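PDB 6AN0: histidinol dehydrogenase from Elizabethkingia anophelis NUHP1, which probably catalyses the zinc-dependent final step of histidine biosynthesis, oxidising L-histidinol to L-histidine through L-histidinaldehyde with two molecules of NAD+. Local coordinates for residues Y56-K59 with A63-T66; L274-T277 with I281-Q284; I312-D315 with K319-A322. All coordinates share one frame; numbering follows the deposited sequence. Where two conformers were deposited one is given.

Interaction 1 (Y56-K59 with A63-T66)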
loop_
_atom_site.group_PDB
_atom_site.type_symbol
_atom_site.label_atom_id
_atom_site.label_comp_id
_atom_site.label_asym_id
_atom_site.label_seq_id
_atom_site.Cartn_x
_atom_site.Cartn_y
_atom_site.Cartn_z
ATOM N N TYR A 56 19.590 -24.563 3.134
ATOM C CA TYR A 56 18.172 -24.738 2.841
ATOM C C TYR A 56 17.941 -25.108 1.383
ATOM O O TYR A 56 17.005 -25.851 1.077
ATOM C CB TYR A 56 17.383 -23.462 3.185
ATOM C CG TYR A 56 17.029 -23.388 4.652
ATOM C CD1 TYR A 56 17.923 -22.874 5.574
ATOM C CD2 TYR A 56 15.810 -23.867 5.119
ATOM C CE1 TYR A 56 17.611 -22.825 6.919
ATOM C CE2 TYR A 56 15.494 -23.825 6.461
ATOM C CZ TYR A 56 16.399 -23.301 7.354
ATOM O OH TYR A 56 16.090 -23.249 8.692
ATOM N N THR A 57 18.766 -24.598 0.470
ATOM C CA THR A 57 18.614 -24.998 -0.926
ATOM C C THR A 57 18.931 -26.476 -1.094
ATOM O O THR A 57 18.210 -27.202 -1.792
ATOM C CB THR A 57 19.500 -24.118 -1.810
ATOM O OG1 THR A 57 19.072 -22.756 -1.662
ATOM C CG2 THR A 57 19.377 -24.515 -3.270
ATOM N N LYS A 58 19.991 -26.940 -0.431
ATOM C CA LYS A 58 20.296 -28.367 -0.414
ATOM C C LYS A 58 19.110 -29.183 0.070
ATOM O O LYS A 58 18.801 -30.242 -0.496
ATOM C CB LYS A 58 21.489 -28.660 0.496
ATOM C CG LYS A 58 22.845 -28.330 -0.052
ATOM C CD LYS A 58 23.902 -28.689 0.986
ATOM C CE LYS A 58 23.660 -30.093 1.554
ATOM N NZ LYS A 58 24.606 -30.461 2.652
ATOM N N LYS A 59 18.440 -28.712 1.126
ATOM C CA LYS A 59 17.398 -29.498 1.777
ATOM C C LYS A 59 16.123 -29.536 0.946
ATOM O O LYS A 59 15.495 -30.588 0.813
ATOM C CB LYS A 59 17.111 -28.929 3.169
ATOM C CG LYS A 59 15.954 -29.622 3.885
ATOM C CD LYS A 59 15.917 -29.293 5.385
ATOM C CE LYS A 59 14.618 -29.767 6.026
ATOM N NZ LYS A 59 14.598 -29.616 7.512
ATOM N N ALA A 63 19.597 -29.353 -4.447
ATOM C CA ALA A 63 20.739 -28.876 -5.210
ATOM C C ALA A 63 21.777 -28.339 -4.238
ATOM O O ALA A 63 21.460 -27.505 -3.391
ATOM C CB ALA A 63 20.332 -27.784 -6.210
ATOM N N TYR A 64 23.009 -28.832 -4.352
ATOM C CA TYR A 64 24.119 -28.368 -3.526
ATOM C C TYR A 64 24.881 -27.350 -4.366
ATOM O O TYR A 64 25.643 -27.717 -5.259
ATOM C CB TYR A 64 24.997 -29.544 -3.095
ATOM C CG TYR A 64 25.947 -29.267 -1.945
ATOM C CD1 TYR A 64 26.280 -27.967 -1.578
ATOM C CD2 TYR A 64 26.517 -30.321 -1.223
ATOM C CE1 TYR A 64 27.150 -27.720 -0.528
ATOM C CE2 TYR A 64 27.388 -30.080 -0.174
ATOM C CZ TYR A 64 27.703 -28.783 0.167
ATOM O OH TYR A 64 28.566 -28.544 1.210
ATOM N N LEU A 65 24.657 -26.069 -4.096
ATOM C CA LEU A 65 25.271 -25.016 -4.891
ATOM C C LEU A 65 26.621 -24.607 -4.325
ATOM O O LEU A 65 26.865 -24.689 -3.118
ATOM C CB LEU A 65 24.369 -23.789 -4.946
ATOM C CG LEU A 65 23.006 -23.922 -5.608
ATOM C CD1 LEU A 65 22.293 -22.589 -5.497
ATOM C CD2 LEU A 65 23.188 -24.344 -7.050
ATOM N N THR A 66 27.508 -24.166 -5.219
ATOM C CA THR A 66 28.704 -23.444 -4.804
ATOM C C THR A 66 28.473 -21.938 -4.820
ATOM O O THR A 66 28.853 -21.242 -3.874
ATOM C CB THR A 66 29.887 -23.780 -5.707
ATOM O OG1 THR A 66 30.002 -25.202 -5.835
ATOM C CG2 THR A 66 31.170 -23.234 -5.103
#

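Interaction 2 (L274-T277 with I281-Q284)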
loop_
_atom_site.group_PDB
_atom_site.type_symbol
_atom_site.label_atom_id
_atom_site.label_comp_id
_atom_site.label_asym_id
_atom_site.label_seq_id
_atom_site.Cartn_x
_atom_site.Cartn_y
_atom_site.Cartn_z
ATOM N N LEU A 274 -19.337 -18.029 -13.289
ATOM C CA LEU A 274 -20.045 -17.602 -14.495
ATOM C C LEU A 274 -21.432 -17.097 -14.110
ATOM O O LEU A 274 -22.237 -17.846 -13.545
ATOM C CB LEU A 274 -20.149 -18.752 -15.505
ATOM C CG LEU A 274 -21.036 -18.541 -16.743
ATOM C CD1 LEU A 274 -20.548 -17.362 -17.581
ATOM C CD2 LEU A 274 -21.094 -19.809 -17.593
ATOM N N LEU A 275 -21.703 -15.826 -14.403
ATOM C CA LEU A 275 -23.017 -15.219 -14.223
ATOM C C LEU A 275 -23.624 -15.009 -15.601
ATOM O O LEU A 275 -22.971 -14.427 -16.473
ATOM C CB LEU A 275 -22.916 -13.872 -13.492
ATOM C CG LEU A 275 -22.162 -13.815 -12.160
ATOM C CD1 LEU A 275 -22.230 -12.397 -11.601
ATOM C CD2 LEU A 275 -22.741 -14.809 -11.170
ATOM N N THR A 276 -24.843 -15.504 -15.818
ATOM C CA THR A 276 -25.511 -15.304 -17.101
ATOM C C THR A 276 -26.890 -14.703 -16.872
ATOM O O THR A 276 -27.486 -14.876 -15.804
ATOM C CB THR A 276 -25.655 -16.615 -17.916
ATOM O OG1 THR A 276 -26.619 -17.471 -17.294
ATOM C CG2 THR A 276 -24.337 -17.354 -18.019
ATOM N N THR A 277 -27.400 -13.994 -17.884
ATOM C CA THR A 277 -28.756 -13.465 -17.795
ATOM C C THR A 277 -29.823 -14.424 -18.312
ATOM O O THR A 277 -31.009 -14.104 -18.197
ATOM C CB THR A 277 -28.897 -12.125 -18.536
ATOM O OG1 THR A 277 -28.477 -12.263 -19.902
ATOM C CG2 THR A 277 -28.080 -11.043 -17.845
ATOM N N ILE A 281 -27.763 -19.536 -22.250
ATOM C CA ILE A 281 -26.345 -19.186 -22.307
ATOM C C ILE A 281 -25.543 -20.069 -21.363
ATOM O O ILE A 281 -24.446 -20.533 -21.700
ATOM C CB ILE A 281 -26.146 -17.696 -21.968
ATOM C CG1 ILE A 281 -26.924 -16.812 -22.945
ATOM C CG2 ILE A 281 -24.657 -17.343 -21.957
ATOM C CD1 ILE A 281 -27.484 -15.569 -22.293
ATOM N N LEU A 282 -26.059 -20.280 -20.150
ATOM C CA LEU A 282 -25.383 -21.153 -19.196
ATOM C C LEU A 282 -25.244 -22.569 -19.746
ATOM O O LEU A 282 -24.155 -23.153 -19.716
ATOM C CB LEU A 282 -26.142 -21.155 -17.869
ATOM C CG LEU A 282 -25.508 -21.999 -16.764
ATOM C CD1 LEU A 282 -24.121 -21.473 -16.375
ATOM C CD2 LEU A 282 -26.427 -22.052 -15.558
ATOM N N GLN A 283 -26.337 -23.135 -20.266
ATOM C CA GLN A 283 -26.289 -24.507 -20.767
ATOM C C GLN A 283 -25.325 -24.645 -21.945
ATOM O O GLN A 283 -24.551 -25.606 -22.011
ATOM C CB GLN A 283 -27.696 -24.974 -21.151
ATOM N N GLN A 284 -25.352 -23.696 -22.888
ATOM C CA GLN A 284 -24.441 -23.781 -24.029
ATOM C C GLN A 284 -22.987 -23.647 -23.592
ATOM O O GLN A 284 -22.106 -24.343 -24.115
ATOM C CB GLN A 284 -24.778 -22.711 -25.063
ATOM C CG GLN A 284 -25.976 -23.034 -25.931
ATOM C CD GLN A 284 -26.158 -22.022 -27.045
ATOM O OE1 GLN A 284 -25.209 -21.693 -27.760
ATOM N NE2 GLN A 284 -27.377 -21.512 -27.190
#

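Interaction 3 (I312-D315 with K319-A322)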
loop_
_atom_site.group_PDB
_atom_site.type_symbol
_atom_site.label_atom_id
_atom_site.label_comp_id
_atom_site.label_asym_id
_atom_site.label_seq_id
_atom_site.Cartn_x
_atom_site.Cartn_y
_atom_site.Cartn_z
ATOM N N ILE A 312 -24.240 -19.264 -12.322
ATOM C CA ILE A 312 -25.392 -18.638 -11.681
ATOM C C ILE A 312 -26.180 -17.855 -12.721
ATOM O O ILE A 312 -25.613 -17.021 -13.436
ATOM C CB ILE A 312 -24.949 -17.715 -10.528
ATOM C CG1 ILE A 312 -24.037 -18.484 -9.564
ATOM C CG2 ILE A 312 -26.170 -17.137 -9.806
ATOM C CD1 ILE A 312 -23.358 -17.625 -8.522
ATOM N N VAL A 313 -27.486 -18.102 -12.789
ATOM C CA VAL A 313 -28.386 -17.321 -13.634
ATOM C C VAL A 313 -29.032 -16.231 -12.791
ATOM O O VAL A 313 -29.627 -16.510 -11.743
ATOM C CB VAL A 313 -29.452 -18.206 -14.302
ATOM C CG1 VAL A 313 -30.395 -17.337 -15.114
ATOM C CG2 VAL A 313 -28.792 -19.235 -15.190
ATOM N N LEU A 314 -28.911 -14.990 -13.247
ATOM C CA LEU A 314 -29.515 -13.828 -12.614
ATOM C C LEU A 314 -30.226 -13.016 -13.690
ATOM O O LEU A 314 -29.742 -12.926 -14.821
ATOM C CB LEU A 314 -28.442 -12.979 -11.897
ATOM C CG LEU A 314 -27.720 -13.669 -10.732
ATOM C CD1 LEU A 314 -26.472 -12.888 -10.271
ATOM C CD2 LEU A 314 -28.684 -13.914 -9.565
ATOM N N ASP A 315 -31.360 -12.413 -13.343
ATOM C CA ASP A 315 -32.300 -11.967 -14.366
ATOM C C ASP A 315 -32.008 -10.571 -14.919
ATOM O O ASP A 315 -32.859 -10.015 -15.615
ATOM C CB ASP A 315 -33.741 -12.043 -13.839
ATOM C CG ASP A 315 -33.984 -11.174 -12.620
ATOM O OD1 ASP A 315 -33.115 -10.353 -12.260
ATOM O OD2 ASP A 315 -35.068 -11.319 -12.013
ATOM N N LYS A 319 -28.095 -6.939 -11.868
ATOM C CA LYS A 319 -27.967 -7.892 -10.766
ATOM C C LYS A 319 -26.629 -8.622 -10.822
ATOM O O LYS A 319 -25.999 -8.860 -9.780
ATOM C CB LYS A 319 -29.114 -8.904 -10.795
ATOM C CG LYS A 319 -30.095 -8.764 -9.659
ATOM C CD LYS A 319 -31.179 -9.820 -9.760
ATOM C CE LYS A 319 -32.381 -9.457 -8.915
ATOM N NZ LYS A 319 -33.461 -10.457 -9.083
ATOM N N CYS A 320 -26.189 -9.000 -12.026
ATOM C CA CYS A 320 -24.893 -9.657 -12.168
ATOM C C CYS A 320 -23.766 -8.769 -11.656
ATOM O O CYS A 320 -22.860 -9.245 -10.963
ATOM C CB CYS A 320 -24.645 -10.032 -13.630
ATOM S SG CYS A 320 -25.724 -11.331 -14.302
ATOM N N ILE A 321 -23.801 -7.477 -12.005
ATOM C CA ILE A 321 -22.787 -6.532 -11.534
ATOM C C ILE A 321 -22.815 -6.435 -10.013
ATOM O O ILE A 321 -21.765 -6.376 -9.359
ATOM C CB ILE A 321 -23.006 -5.148 -12.181
ATOM C CG1 ILE A 321 -22.863 -5.215 -13.711
ATOM C CG2 ILE A 321 -22.053 -4.109 -11.583
ATOM C CD1 ILE A 321 -21.443 -5.252 -14.190
ATOM N N ALA A 322 -24.019 -6.394 -9.426
ATOM C CA ALA A 322 -24.128 -6.308 -7.973
ATOM C C ALA A 322 -23.547 -7.548 -7.310
ATOM O O ALA A 322 -22.832 -7.444 -6.309
ATOM C CB ALA A 322 -25.590 -6.096 -7.555
#

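Interaction 1 (Y56-K59 with A63-T66)
At the C-terminal end of helix 50-61 the chain turns back past the last turns of the helix, and Lys58, still helical, meets Tyr64 of the loop that follows. In one of two modelled positions the lysine lies over one face of the phenol ring: its CD stands 3.5 Å from the Tyr64 ring centroid and 8° off the normal, a CH-pi contact almost centred on the ring. A bend at the third torsion (chi3 47°) keeps the chain over that face, with NZ 4.4 Å from the Tyr64 centroid, 27° off the normal, in a cation-pi contact that is doubtful as a permanent feature.

Beneath this pair, Lys58 CA approaches Ala63 O at 3.3 Å, a CA-H...O contact. The same Ala63 O is 3.6 Å from Thr57 CG2, the methyl that also reaches Leu65 CD1 at 4.1 Å. Thr57 OG1 bonds back to Leu53 O one helical turn earlier; its side chain lies about 5 Å from that of Gln194, a predicted NAD+-binding residue.

With no conventional hydrogen bond between the segments, methyl packing and the C-H contact are the steady part; the lysine-ring attraction is probably intermittent, and weakened by the exposure of Tyr64.

Interaction 2 (L274-T277 with I281-Q284)
Leu274 and Leu282 meet through one methyl each, CD2 of the first lying 3.7 Å from CD1 of the second, with the two side chains set obliquely to one another. Each leucine extends its CG away from its own backbone N (chi1 171° and -178°), which carries the branched end across the gap between strand and helix. Two residues on, Thr276 offers two different surfaces. Its CG2 reaches Ile281 CG2 at 4.0 Å, the side chains running past each other in opposite directions, whereas its OG1 lies 3.8 Å from Leu282 CB and the two side chains cross at about a right angle. A more distant approach, Thr277 OG1 to Ile281 CD1 at 4.2 Å, lies at the end of the contact where the chain has left the strand.

The segments belong to a beta-alpha unit of the six-stranded parallel sheet: strand 271-276 runs into helix 279-293 through a short turn, and the helix packs back on the strand that precedes it. Leu274 and Thr276 both direct their CB toward the helix, while the intervening Leu275 faces the opposite way, onto Cys320 and Phe323 of helix 317-327. This alternation is the evidence that helices lie on both faces of the sheet here.

Farther out, the turn itself fixes the polar groups. Thr276 OG1 is hydrogen-bonded to Asp278 O, which accounts for a hydroxyl set among aliphatic groups, and Asp278 OD1 accepts a bond from Ile281 N in the first turn of the helix. Neighbouring strands complete the surroundings: Leu282 also rests on Val313 of strand 310-313, and Ile281 on Ala247 of strand 242-247, while backbone bonds tie Leu274 to Ile312 and Leu275 to Val245.

Interaction 3 (I312-D315 with K319-A322)
Asp315 and Lys319 form a salt bridge across the turn that joins strand 310-313 to helix 317-327. Lys319 NZ donates to Asp315 OD1 at 3.2 Å, meeting that oxygen on its syn side but 34° out of the carboxylate plane. A second, weak bond runs from the same NZ to Asp315 OD2 at 3.5 Å, giving an uneven two-oxygen grip. The lysine is extended beyond CG, and its methylene chain passes near the acid before the amine reaches it, with CD 3.2 Å from Asp315 OD1. At Asp315, CG sits between the backbone N and the carbonyl carbon (chi1 60°), a placement that brings the carboxylate nearer the helix than its CB direction alone would suggest.

Inward of the ion pair the contact becomes apolar. Leu314 points its CB toward the helix, and that atom lies 4.0 Å from Cys320 SG. Farther along the leucine, CD1 comes to 4.1 Å from Lys319 O, resting on the helix backbone. Pro15 and Phe323 also touch Leu314, while Cys320 packs on Leu275 of the adjacent strand. The helix start is tied separately, through a hydrogen bond between Lys319 N and Ser316 OG. The contact thus joins the first turn of helix 317-327 to the residues just past the end of strand 310-313, at the strand-to-helix turn of a beta-alpha unit.

Both charged residues are exposed, and the principal bond is long and tilted; solvent screening would probably weaken their attraction, whereas the leucine-cysteine contact lies on the buried side.

Interactions 2 and 3 are successive beta-alpha units of one parallel sheet, with centres about 10 Å apart; their strands are neighbours, and Thr276 N to Ile312 O at 2.9 Å is a probable hydrogen bond between them. Their helices lie on opposite faces of that sheet. Interaction 1 is remote, its nearest atoms about 40 Å from interaction 2, and joins a helix to a following loop without a strand. Chemistry follows place: interaction 2 is buried and aliphatic, interaction 3 grades from buried leucine and cysteine to an exposed ion pair, and interaction 1 combines buried methyl packing with an aromatic-lysine contact at the surface.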